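Local coordinates for protein Polyphosphate:AMP phosphotransferase (Pseudomonas aeruginosa PAO1, PDB 3CZP) that transfers phosphate from inorganic polyphosphate to AMP, giving ADP, and less efficiently to GMP, with magnesium as cofactor, at residues Ser366-Gly378 and Asn442-Met456. Sequence-based numbering, arbitrary orientation.
Sequences SWYGRVLVERIEG and NRDKWDQYVDAVGDM
Arg375 crosses the flank of helix 446-456 to reach Asp455. From CB, Arg375 swings CG opposite the backbone N (chi1 165°), and CD and NE continue in a nearly straight line. Arg375 NE donates to a water that in turn donates to Gln448 O; the same Arg375 NE lies 3.9 Å from Ala452 CB. Beyond it, around CZ, one guanidinium face lies over Ala452 CA. At the tip both terminal nitrogens grip one oxygen: Arg375 NH1 meets Asp455 OD2 at 2.8 Å, on its anti lone pair, while the bond from Arg375 NH2 to Asp455 OD2 is longer, 3.1 Å, and more bent (139°). Asp455 OD1 is held separately by Asn258, a second hold that probably limits rotation of the carboxylate. Beside this salt bridge, Ala452 sits as a knob among Val371, Leu372, Arg375 and Ile376. Leu372 returns the fit, its CD2 lying 3.7 Å from Val453 CG2 and 3.8 Å from Met456 SE. Further along, Ile376 CD1 lies over the centre of one Tyr449 ring face, a CH-pi contact. With axes 9.2 Å apart at 140°, this is knobs-into-holes packing of two roughly antiparallel helices in the second PPK2 domain, of P-loop kinase-like fold.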
# COMPACT_ATOMS: atom_id res chain seq x y z
N SER A 366 -13.14 13.05 -6.29
CA SER A 366 -12.95 11.75 -6.90
C SER A 366 -12.07 11.88 -8.10
O SER A 366 -11.43 12.91 -8.29
CB SER A 366 -14.34 11.18 -7.32
OG SER A 366 -14.76 11.81 -8.55
N TRP A 367 -12.08 10.84 -8.94
CA TRP A 367 -11.34 10.85 -10.21
C TRP A 367 -11.85 11.85 -11.23
O TRP A 367 -11.19 12.10 -12.22
CB TRP A 367 -11.38 9.46 -10.85
CG TRP A 367 -12.70 8.75 -10.80
CD1 TRP A 367 -13.67 8.73 -11.78
CD2 TRP A 367 -13.20 7.92 -9.73
NE1 TRP A 367 -14.73 7.95 -11.38
CE2 TRP A 367 -14.48 7.45 -10.13
CE3 TRP A 367 -12.72 7.58 -8.46
CZ2 TRP A 367 -15.25 6.65 -9.35
CZ3 TRP A 367 -13.49 6.75 -7.66
CH2 TRP A 367 -14.75 6.28 -8.10
N TYR A 368 -13.04 12.38 -11.02
CA TYR A 368 -13.59 13.48 -11.82
C TYR A 368 -12.84 14.80 -11.72
O TYR A 368 -13.01 15.69 -12.60
CB TYR A 368 -15.10 13.62 -11.58
CG TYR A 368 -15.85 12.47 -12.18
CD1 TYR A 368 -16.10 12.42 -13.54
CD2 TYR A 368 -16.24 11.37 -11.41
CE1 TYR A 368 -16.76 11.35 -14.13
CE2 TYR A 368 -16.92 10.28 -12.01
CZ TYR A 368 -17.18 10.29 -13.37
OH TYR A 368 -17.83 9.24 -14.01
N GLY A 369 -11.99 14.92 -10.71
CA GLY A 369 -11.12 16.09 -10.57
C GLY A 369 -10.36 16.43 -11.84
O GLY A 369 -10.21 17.59 -12.18
N ARG A 370 -9.89 15.41 -12.55
CA ARG A 370 -9.17 15.58 -13.81
C ARG A 370 -9.94 16.41 -14.84
O ARG A 370 -9.35 17.29 -15.52
CB ARG A 370 -8.74 14.24 -14.43
CG ARG A 370 -8.06 14.47 -15.77
CD ARG A 370 -6.97 13.49 -16.10
NE ARG A 370 -5.75 13.78 -15.33
CZ ARG A 370 -4.64 13.09 -15.48
NH1 ARG A 370 -4.58 12.06 -16.34
NH2 ARG A 370 -3.59 13.38 -14.74
N VAL A 371 -11.26 16.15 -14.95
CA VAL A 371 -12.12 16.85 -15.93
C VAL A 371 -12.89 18.03 -15.31
O VAL A 371 -13.70 18.66 -15.98
CB VAL A 371 -13.10 15.90 -16.61
CG1 VAL A 371 -12.31 14.76 -17.28
CG2 VAL A 371 -14.16 15.41 -15.59
N LEU A 372 -12.59 18.33 -14.05
CA LEU A 372 -13.13 19.50 -13.37
C LEU A 372 -11.98 20.41 -13.01
O LEU A 372 -11.46 21.10 -13.88
CB LEU A 372 -13.98 19.07 -12.17
CG LEU A 372 -15.28 18.29 -12.48
CD1 LEU A 372 -15.84 17.80 -11.12
CD2 LEU A 372 -16.35 19.10 -13.30
N VAL A 373 -11.52 20.42 -11.77
CA VAL A 373 -10.42 21.34 -11.37
C VAL A 373 -9.10 21.30 -12.19
O VAL A 373 -8.49 22.33 -12.41
CB VAL A 373 -10.10 21.23 -9.84
CG1 VAL A 373 -9.66 19.79 -9.44
CG2 VAL A 373 -9.09 22.30 -9.42
N GLU A 374 -8.64 20.13 -12.63
CA GLU A 374 -7.42 20.07 -13.43
C GLU A 374 -7.59 20.74 -14.79
O GLU A 374 -6.70 21.43 -15.23
CB GLU A 374 -6.95 18.63 -13.64
CG GLU A 374 -6.57 17.91 -12.35
CD GLU A 374 -5.88 16.54 -12.55
OE1 GLU A 374 -5.59 16.11 -13.68
OE2 GLU A 374 -5.63 15.90 -11.54
N ARG A 375 -8.72 20.48 -15.44
CA ARG A 375 -9.06 21.08 -16.72
C ARG A 375 -9.03 22.60 -16.62
O ARG A 375 -8.34 23.29 -17.36
CB ARG A 375 -10.47 20.61 -17.15
CG ARG A 375 -11.08 21.44 -18.28
CD ARG A 375 -12.39 20.78 -18.82
NE ARG A 375 -13.26 21.75 -19.53
CZ ARG A 375 -14.28 21.41 -20.34
NH1 ARG A 375 -14.56 20.15 -20.61
NH2 ARG A 375 -15.01 22.36 -20.93
N ILE A 376 -9.77 23.09 -15.64
CA ILE A 376 -9.91 24.51 -15.36
C ILE A 376 -8.64 25.22 -14.92
O ILE A 376 -8.37 26.29 -15.41
CB ILE A 376 -11.05 24.74 -14.34
CG1 ILE A 376 -12.37 24.50 -15.07
CG2 ILE A 376 -11.05 26.22 -13.76
CD1 ILE A 376 -13.51 24.29 -14.19
N GLU A 377 -7.86 24.64 -14.02
CA GLU A 377 -6.62 25.31 -13.59
C GLU A 377 -5.41 24.99 -14.49
O GLU A 377 -4.37 25.65 -14.38
CB GLU A 377 -6.27 24.96 -12.14
CG GLU A 377 -7.32 25.36 -11.13
CD GLU A 377 -7.68 26.82 -11.17
OE1 GLU A 377 -6.80 27.65 -11.51
OE2 GLU A 377 -8.87 27.14 -10.89
N GLY A 378 -5.56 23.96 -15.33
CA GLY A 378 -4.49 23.48 -16.20
C GLY A 378 -3.48 22.66 -15.45
O GLY A 378 -2.28 22.80 -15.67
N ASN A 442 -12.01 30.72 -7.41
CA ASN A 442 -12.86 29.70 -8.10
C ASN A 442 -14.29 30.18 -8.41
O ASN A 442 -14.91 29.73 -9.38
CB ASN A 442 -12.97 28.40 -7.28
CG ASN A 442 -11.65 27.62 -7.19
OD1 ASN A 442 -10.78 27.71 -8.06
ND2 ASN A 442 -11.52 26.81 -6.13
N ARG A 443 -14.80 31.08 -7.57
CA ARG A 443 -16.13 31.66 -7.73
C ARG A 443 -16.18 32.58 -8.98
O ARG A 443 -17.21 32.68 -9.64
CB ARG A 443 -16.51 32.40 -6.44
CG ARG A 443 -17.73 33.31 -6.54
CD ARG A 443 -18.08 33.93 -5.18
NE ARG A 443 -19.31 34.73 -5.26
CZ ARG A 443 -20.54 34.22 -5.36
NH1 ARG A 443 -20.73 32.91 -5.40
NH2 ARG A 443 -21.57 35.03 -5.45
N ASP A 444 -15.06 33.23 -9.30
CA ASP A 444 -14.92 34.03 -10.53
C ASP A 444 -14.62 33.15 -11.78
O ASP A 444 -14.43 33.67 -12.88
CB ASP A 444 -13.82 35.11 -10.37
CG ASP A 444 -14.07 36.09 -9.19
OD1 ASP A 444 -15.06 35.93 -8.43
OD2 ASP A 444 -13.26 37.04 -9.02
N LYS A 445 -14.56 31.83 -11.56
CA LYS A 445 -14.38 30.84 -12.63
C LYS A 445 -15.66 30.01 -12.80
O LYS A 445 -15.63 28.95 -13.40
CB LYS A 445 -13.19 29.90 -12.33
CG LYS A 445 -11.82 30.59 -12.16
CD LYS A 445 -10.67 29.57 -11.99
CE LYS A 445 -9.85 29.35 -13.26
NZ LYS A 445 -8.95 30.52 -13.60
N TRP A 446 -16.78 30.52 -12.29
CA TRP A 446 -18.08 29.81 -12.29
C TRP A 446 -18.61 29.18 -13.61
O TRP A 446 -19.06 28.02 -13.62
CB TRP A 446 -19.16 30.73 -11.74
CG TRP A 446 -20.49 30.04 -11.55
CD1 TRP A 446 -21.45 29.80 -12.50
CD2 TRP A 446 -21.00 29.51 -10.33
NE1 TRP A 446 -22.52 29.13 -11.94
CE2 TRP A 446 -22.27 28.95 -10.61
CE3 TRP A 446 -20.51 29.46 -9.03
CZ2 TRP A 446 -23.05 28.36 -9.64
CZ3 TRP A 446 -21.29 28.87 -8.07
CH2 TRP A 446 -22.55 28.32 -8.37
N ASP A 447 -18.62 29.95 -14.70
CA ASP A 447 -19.11 29.44 -15.99
C ASP A 447 -18.17 28.39 -16.60
O ASP A 447 -18.61 27.61 -17.47
CB ASP A 447 -19.43 30.56 -17.00
CG ASP A 447 -20.89 31.09 -16.90
OD1 ASP A 447 -21.60 30.75 -15.94
OD2 ASP A 447 -21.35 31.86 -17.78
N GLN A 448 -16.89 28.37 -16.17
CA GLN A 448 -15.95 27.28 -16.55
C GLN A 448 -16.35 25.97 -15.90
O GLN A 448 -16.17 24.89 -16.48
CB GLN A 448 -14.49 27.60 -16.20
CG GLN A 448 -13.82 28.74 -17.01
CD GLN A 448 -12.37 29.04 -16.54
OE1 GLN A 448 -12.13 29.98 -15.79
NE2 GLN A 448 -11.42 28.21 -16.97
N TYR A 449 -16.89 26.02 -14.68
CA TYR A 449 -17.38 24.77 -14.07
C TYR A 449 -18.69 24.34 -14.70
O TYR A 449 -18.93 23.14 -14.82
CB TYR A 449 -17.46 24.85 -12.54
CG TYR A 449 -16.10 24.68 -11.88
CD1 TYR A 449 -15.24 25.78 -11.70
CD2 TYR A 449 -15.66 23.42 -11.47
CE1 TYR A 449 -13.97 25.62 -11.11
CE2 TYR A 449 -14.40 23.25 -10.90
CZ TYR A 449 -13.56 24.33 -10.71
OH TYR A 449 -12.32 24.12 -10.14
N VAL A 450 -19.51 25.27 -15.14
CA VAL A 450 -20.78 24.92 -15.78
C VAL A 450 -20.48 24.16 -17.08
O VAL A 450 -21.00 23.05 -17.31
CB VAL A 450 -21.68 26.17 -16.05
CG1 VAL A 450 -22.97 25.77 -16.76
CG2 VAL A 450 -22.03 26.89 -14.75
N ASP A 451 -19.58 24.73 -17.89
CA ASP A 451 -19.20 24.08 -19.15
C ASP A 451 -18.60 22.71 -18.90
O ASP A 451 -18.92 21.76 -19.60
CB ASP A 451 -18.20 24.91 -19.94
CG ASP A 451 -18.82 26.10 -20.59
OD1 ASP A 451 -20.06 26.12 -20.81
OD2 ASP A 451 -18.05 27.03 -20.88
N ALA A 452 -17.74 22.62 -17.89
CA ALA A 452 -17.07 21.37 -17.54
C ALA A 452 -17.96 20.29 -16.92
O ALA A 452 -17.82 19.07 -17.20
CB ALA A 452 -15.87 21.70 -16.61
N VAL A 453 -18.87 20.70 -16.05
CA VAL A 453 -19.86 19.76 -15.46
C VAL A 453 -20.79 19.26 -16.56
O VAL A 453 -21.06 18.06 -16.64
CB VAL A 453 -20.66 20.41 -14.29
CG1 VAL A 453 -21.79 19.50 -13.76
CG2 VAL A 453 -19.68 20.74 -13.19
N GLY A 454 -21.20 20.15 -17.45
CA GLY A 454 -21.98 19.76 -18.62
C GLY A 454 -21.35 18.69 -19.48
O GLY A 454 -22.00 17.73 -19.86
N ASP A 455 -20.07 18.88 -19.81
CA ASP A 455 -19.34 17.91 -20.60
C ASP A 455 -19.17 16.61 -19.90
O ASP A 455 -19.30 15.55 -20.53
CB ASP A 455 -17.96 18.44 -20.98
CG ASP A 455 -18.03 19.59 -21.91
OD1 ASP A 455 -19.11 19.80 -22.53
OD2 ASP A 455 -17.01 20.28 -22.06
N MSE A 456 -18.84 16.69 -18.62
CA MSE A 456 -18.68 15.52 -17.78
C MSE A 456 -19.93 14.66 -17.82
O MSE A 456 -19.87 13.49 -18.13
CB MSE A 456 -18.39 15.95 -16.33
CG MSE A 456 -18.41 14.83 -15.30
SE MSE A 456 -17.90 15.60 -13.58
CE MSE A 456 -19.63 16.28 -13.09
O HOH W 1 -15.63 17.96 -17.74
O HOH W 2 -14.20 24.36 -18.92